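PDB 2IA0: putative HTH-type transcriptional regulator PF0864 from Pyrococcus furiosus, which probably binds DNA sequence-specifically as an AsnC-family transcriptional regulator, with a winged helix-turn-helix domain joined to a dimeric alpha+beta barrel domain. Local coordinates for residues D16-N21 / E45-F50; E139-I144 / K148-F153. All coordinates share one frame; numbering follows the deposited sequence.

Contact 1. Residues D16-N21 / E45-F50; sequences DDLDRN and ESTIHF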
# COMPACT_ATOMS: atom_id res chain seq x y z
N ASP A 16 23.56 -7.38 5.72
CA ASP A 16 23.80 -8.68 6.35
C ASP A 16 22.58 -9.13 7.15
O ASP A 16 21.56 -8.42 7.17
CB ASP A 16 25.10 -8.65 7.18
CG ASP A 16 24.97 -7.83 8.45
OD1 ASP A 16 24.19 -6.87 8.46
OD2 ASP A 16 25.67 -8.14 9.43
N ASP A 17 22.67 -10.30 7.78
CA ASP A 17 21.54 -10.83 8.54
C ASP A 17 21.06 -9.92 9.68
O ASP A 17 19.85 -9.81 9.92
CB ASP A 17 21.84 -12.26 9.04
CG ASP A 17 21.86 -13.28 7.90
OD1 ASP A 17 21.36 -12.97 6.79
OD2 ASP A 17 22.39 -14.40 8.09
N LEU A 18 21.98 -9.26 10.37
CA LEU A 18 21.62 -8.33 11.45
C LEU A 18 20.86 -7.11 10.92
O LEU A 18 19.90 -6.68 11.53
CB LEU A 18 22.85 -7.90 12.28
CG LEU A 18 22.62 -6.90 13.41
CD1 LEU A 18 21.43 -7.32 14.36
CD2 LEU A 18 23.94 -6.72 14.19
N ASP A 19 21.30 -6.55 9.80
CA ASP A 19 20.54 -5.49 9.13
C ASP A 19 19.10 -5.90 8.87
O ASP A 19 18.19 -5.17 9.25
CB ASP A 19 21.23 -5.07 7.83
CG ASP A 19 22.46 -4.21 8.09
OD1 ASP A 19 23.45 -4.35 7.33
OD2 ASP A 19 22.45 -3.42 9.07
N ARG A 20 18.91 -7.08 8.24
CA ARG A 20 17.60 -7.61 7.88
C ARG A 20 16.75 -7.88 9.10
O ARG A 20 15.55 -7.55 9.12
CB ARG A 20 17.72 -8.90 7.06
CG ARG A 20 18.28 -8.71 5.65
CD ARG A 20 18.47 -10.05 4.92
NE ARG A 20 19.55 -9.99 3.93
CZ ARG A 20 20.76 -10.55 4.09
NH1 ARG A 20 21.06 -11.24 5.18
NH2 ARG A 20 21.69 -10.44 3.13
N ASN A 21 17.36 -8.49 10.12
CA ASN A 21 16.68 -8.79 11.36
C ASN A 21 16.15 -7.55 12.07
O ASN A 21 15.02 -7.59 12.54
CB ASN A 21 17.56 -9.61 12.29
CG ASN A 21 17.49 -11.09 12.00
OD1 ASN A 21 16.46 -11.59 11.56
ND2 ASN A 21 18.59 -11.80 12.24
N GLU A 45 24.01 -2.78 22.40
CA GLU A 45 23.21 -1.61 22.11
C GLU A 45 23.81 -0.64 21.10
O GLU A 45 23.11 -0.17 20.24
CB GLU A 45 22.90 -0.86 23.40
CG GLU A 45 21.70 -1.37 24.14
CD GLU A 45 21.43 -0.60 25.41
OE1 GLU A 45 21.56 -1.20 26.49
OE2 GLU A 45 21.11 0.60 25.34
N SER A 46 25.11 -0.35 21.22
CA SER A 46 25.81 0.55 20.31
C SER A 46 25.93 0.04 18.87
O SER A 46 26.02 0.83 17.94
CB SER A 46 27.21 0.90 20.84
OG SER A 46 27.17 1.44 22.16
N THR A 47 25.96 -1.28 18.68
CA THR A 47 25.86 -1.82 17.31
C THR A 47 24.48 -1.61 16.69
O THR A 47 24.39 -1.16 15.56
CB THR A 47 26.23 -3.30 17.24
OG1 THR A 47 27.39 -3.51 18.04
CG2 THR A 47 26.54 -3.67 15.79
N ILE A 48 23.41 -1.92 17.44
CA ILE A 48 22.04 -1.67 16.97
C ILE A 48 21.86 -0.20 16.55
O ILE A 48 21.44 0.10 15.44
CB ILE A 48 20.96 -2.09 18.04
CG1 ILE A 48 21.07 -3.59 18.37
CG2 ILE A 48 19.56 -1.71 17.59
CD1 ILE A 48 21.17 -4.49 17.16
N HIS A 49 22.25 0.68 17.46
CA HIS A 49 22.19 2.13 17.30
C HIS A 49 22.88 2.61 16.01
O HIS A 49 22.26 3.27 15.17
CB HIS A 49 22.78 2.77 18.56
CG HIS A 49 22.95 4.25 18.48
ND1 HIS A 49 21.88 5.12 18.48
CD2 HIS A 49 24.07 5.02 18.45
CE1 HIS A 49 22.33 6.36 18.43
NE2 HIS A 49 23.65 6.33 18.41
N PHE A 50 24.15 2.23 15.85
CA PHE A 50 24.92 2.49 14.64
C PHE A 50 24.27 1.96 13.35
O PHE A 50 24.14 2.69 12.37
CB PHE A 50 26.34 1.96 14.80
CG PHE A 50 27.17 2.06 13.56
CD1 PHE A 50 27.42 0.92 12.77
CD2 PHE A 50 27.72 3.27 13.17
CE1 PHE A 50 28.19 1.01 11.61
CE2 PHE A 50 28.51 3.36 12.01
CZ PHE A 50 28.74 2.22 11.23

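Contact 2. Residues E139-I144 / K148-F153; sequences ENITSI and KHIQIF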
# COMPACT_ATOMS: atom_id res chain seq x y z
N GLU A 139 -19.56 10.08 -11.41
CA GLU A 139 -19.13 11.48 -11.38
C GLU A 139 -17.73 11.75 -11.87
O GLU A 139 -17.48 12.77 -12.51
CB GLU A 139 -19.30 12.05 -9.97
CG GLU A 139 -20.66 12.67 -9.76
CD GLU A 139 -21.19 12.54 -8.35
OE1 GLU A 139 -20.42 12.77 -7.40
OE2 GLU A 139 -22.41 12.22 -8.20
N ASN A 140 -16.82 10.82 -11.59
CA ASN A 140 -15.39 11.04 -11.82
C ASN A 140 -14.72 10.07 -12.80
O ASN A 140 -13.57 10.26 -13.16
CB ASN A 140 -14.64 10.99 -10.48
CG ASN A 140 -15.12 12.05 -9.50
OD1 ASN A 140 -14.96 13.25 -9.73
ND2 ASN A 140 -15.69 11.60 -8.38
N ILE A 141 -15.44 9.04 -13.24
CA ILE A 141 -14.86 8.03 -14.14
C ILE A 141 -15.59 7.91 -15.49
O ILE A 141 -14.95 7.96 -16.54
CB ILE A 141 -14.70 6.64 -13.42
CG1 ILE A 141 -13.77 6.74 -12.18
CG2 ILE A 141 -14.29 5.52 -14.40
CD1 ILE A 141 -12.32 7.21 -12.43
N THR A 142 -16.90 7.74 -15.48
CA THR A 142 -17.65 7.56 -16.74
C THR A 142 -17.86 8.88 -17.47
O THR A 142 -18.25 8.91 -18.65
CB THR A 142 -18.99 6.83 -16.54
OG1 THR A 142 -19.79 7.55 -15.59
CG2 THR A 142 -18.77 5.40 -16.06
N SER A 143 -17.56 9.97 -16.76
CA SER A 143 -17.46 11.32 -17.30
C SER A 143 -16.13 11.62 -18.03
O SER A 143 -16.02 12.63 -18.72
CB SER A 143 -17.61 12.31 -16.16
OG SER A 143 -16.57 12.14 -15.22
N ILE A 144 -15.10 10.78 -17.84
CA ILE A 144 -13.84 10.97 -18.55
C ILE A 144 -13.99 10.60 -20.04
O ILE A 144 -14.28 9.44 -20.36
CB ILE A 144 -12.67 10.16 -17.91
CG1 ILE A 144 -12.40 10.58 -16.47
CG2 ILE A 144 -11.38 10.27 -18.75
CD1 ILE A 144 -11.73 9.47 -15.65
N LYS A 148 -11.38 3.92 -23.86
CA LYS A 148 -11.74 2.70 -24.57
C LYS A 148 -12.40 1.71 -23.61
O LYS A 148 -13.44 1.15 -23.92
CB LYS A 148 -10.52 2.09 -25.24
CG LYS A 148 -10.79 0.99 -26.23
CD LYS A 148 -9.72 0.95 -27.33
CE LYS A 148 -8.30 1.05 -26.75
NZ LYS A 148 -7.30 1.43 -27.81
N HIS A 149 -11.82 1.55 -22.42
CA HIS A 149 -12.31 0.57 -21.47
C HIS A 149 -12.25 1.05 -20.03
O HIS A 149 -11.37 1.80 -19.66
CB HIS A 149 -11.53 -0.75 -21.63
CG HIS A 149 -11.91 -1.53 -22.85
ND1 HIS A 149 -10.98 -2.12 -23.68
CD2 HIS A 149 -13.13 -1.82 -23.37
CE1 HIS A 149 -11.61 -2.75 -24.66
NE2 HIS A 149 -12.91 -2.58 -24.50
N ILE A 150 -13.23 0.63 -19.23
CA ILE A 150 -13.25 0.83 -17.80
C ILE A 150 -13.53 -0.52 -17.14
O ILE A 150 -14.50 -1.19 -17.49
CB ILE A 150 -14.36 1.81 -17.34
CG1 ILE A 150 -14.25 3.18 -18.01
CG2 ILE A 150 -14.41 1.90 -15.77
CD1 ILE A 150 -15.59 3.94 -18.02
N GLN A 151 -12.68 -0.91 -16.19
CA GLN A 151 -12.94 -2.09 -15.38
C GLN A 151 -12.94 -1.73 -13.90
O GLN A 151 -12.11 -0.94 -13.44
CB GLN A 151 -11.92 -3.19 -15.64
CG GLN A 151 -11.79 -3.57 -17.10
CD GLN A 151 -10.85 -4.70 -17.28
OE1 GLN A 151 -11.20 -5.84 -17.03
NE2 GLN A 151 -9.64 -4.40 -17.71
N ILE A 152 -13.92 -2.29 -13.18
CA ILE A 152 -14.01 -2.08 -11.74
C ILE A 152 -13.99 -3.41 -11.00
O ILE A 152 -14.83 -4.29 -11.24
CB ILE A 152 -15.23 -1.19 -11.31
CG1 ILE A 152 -15.05 0.22 -11.89
CG2 ILE A 152 -15.31 -1.08 -9.79
CD1 ILE A 152 -16.34 0.84 -12.26
N PHE A 153 -12.97 -3.55 -10.13
CA PHE A 153 -12.77 -4.74 -9.33
C PHE A 153 -12.90 -4.36 -7.87
O PHE A 153 -11.97 -3.83 -7.29
CB PHE A 153 -11.39 -5.36 -9.58
CG PHE A 153 -11.13 -5.62 -11.03
CD1 PHE A 153 -11.74 -6.71 -11.68
CD2 PHE A 153 -10.29 -4.78 -11.75
CE1 PHE A 153 -11.51 -6.95 -13.03
CE2 PHE A 153 -10.06 -5.01 -13.11
CZ PHE A 153 -10.68 -6.10 -13.75

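Contact 1. Residues D16-N21 / E45-F50
In the winged helix-turn-helix domain, the first helix (17-26) meets the start of helix 45-57 through Leu18, which reaches Ile48 and Thr47. The main touch is methyl to methyl: Leu18 CD1 lies 4.0 Å from Ile48 CD1, the two side chains crossing at about a right angle. Leu18 gets there because its CG stands opposite the backbone N (chi1 178°), carrying its two methyls toward helix 45-57. Its other branch, CD2, comes within 4.3 Å of Thr47 CG2, a looser contact. No hydrogen bond links the segments, and the leucine also rests on Leu41, Lys43 and Arg51.

The helix that carries Leu18 opens with a capping box. Asp19 N gives a 3.2 Å bond to Asp16 OD1, arriving from above the carboxylate plane, while the return bond from Asp16 N to Asp19 OD1 is weak at 3.4 Å. Arg51, the residue after Phe50, forms salt bridges to Asp16 OD1 and Asp19 OD2, so a polar link to the capped end runs beside the methyl contact. Residues 45-50 fall within the predicted DNA-binding motif, and a first helix packed in this way on the recognition helix is typical of the three-helix core of winged helix-turn-helix domains.

Contact 2. Residues E139-I144 / K148-F153
Ile150 on strand 147-154 packs against Ile141 and Thr142, where the chain leaves helix 132-140. The tight part is the pair of isoleucines: Ile141 CG2 sits 3.9 Å from Ile150 CG2 and 4.2 Å from Ile150 CD1, so one methyl meets both the branch and the end of its partner. With chi1 of -60° in Ile141 and -58° in Ile150, each CG2 lies anti to its backbone N, and the side chains cross at a slant. Ile141 is buried.

Thr142, exposed to solvent, makes the slighter side, a single methyl contact. Its CG2 touches Ile150 CD1 at 4.0 Å, the two side chains crossing at about a right angle, while OG1 turns back to the carbonyl of Ile137 in the helix. A gold ion is bound about 6 Å from this side chain. Ser143, exposed in the same type I turn (Ile141 to Ile144), bonds through OG to Glu139 O at 2.9 Å from above the carbonyl plane.

Ile141 also packs on Phe136, Leu82 and Leu104, and so lies between helix 132-140, helix 91-105 and the sheet, whose strand 76-84 pairs antiparallel with strand 147-154, the ladder carrying a classic beta bulge where Lys148 and His149 face Glu83.

The two contacts lie on opposite sides of the chain's centre, their own centres 48 Å apart, one in the DNA-binding domain and the other in the dimeric alpha+beta barrel domain. Both are small, partly buried and carried by aliphatic side chains without a hydrogen bond across. They differ in the elements joined: contact 1 sets helix against helix, whereas contact 2 sets the end of a helix against a strand of the antiparallel sheet. Acidic capping residues held by Arg51 flank contact 1; beside the touching residues of contact 2 the polar bonds are those of Thr142 and Ser143 hydroxyls to helix carbonyls. Nearby, Gln151 bonds to Gln151 of the second subunit, placing its strand at the dimer interface.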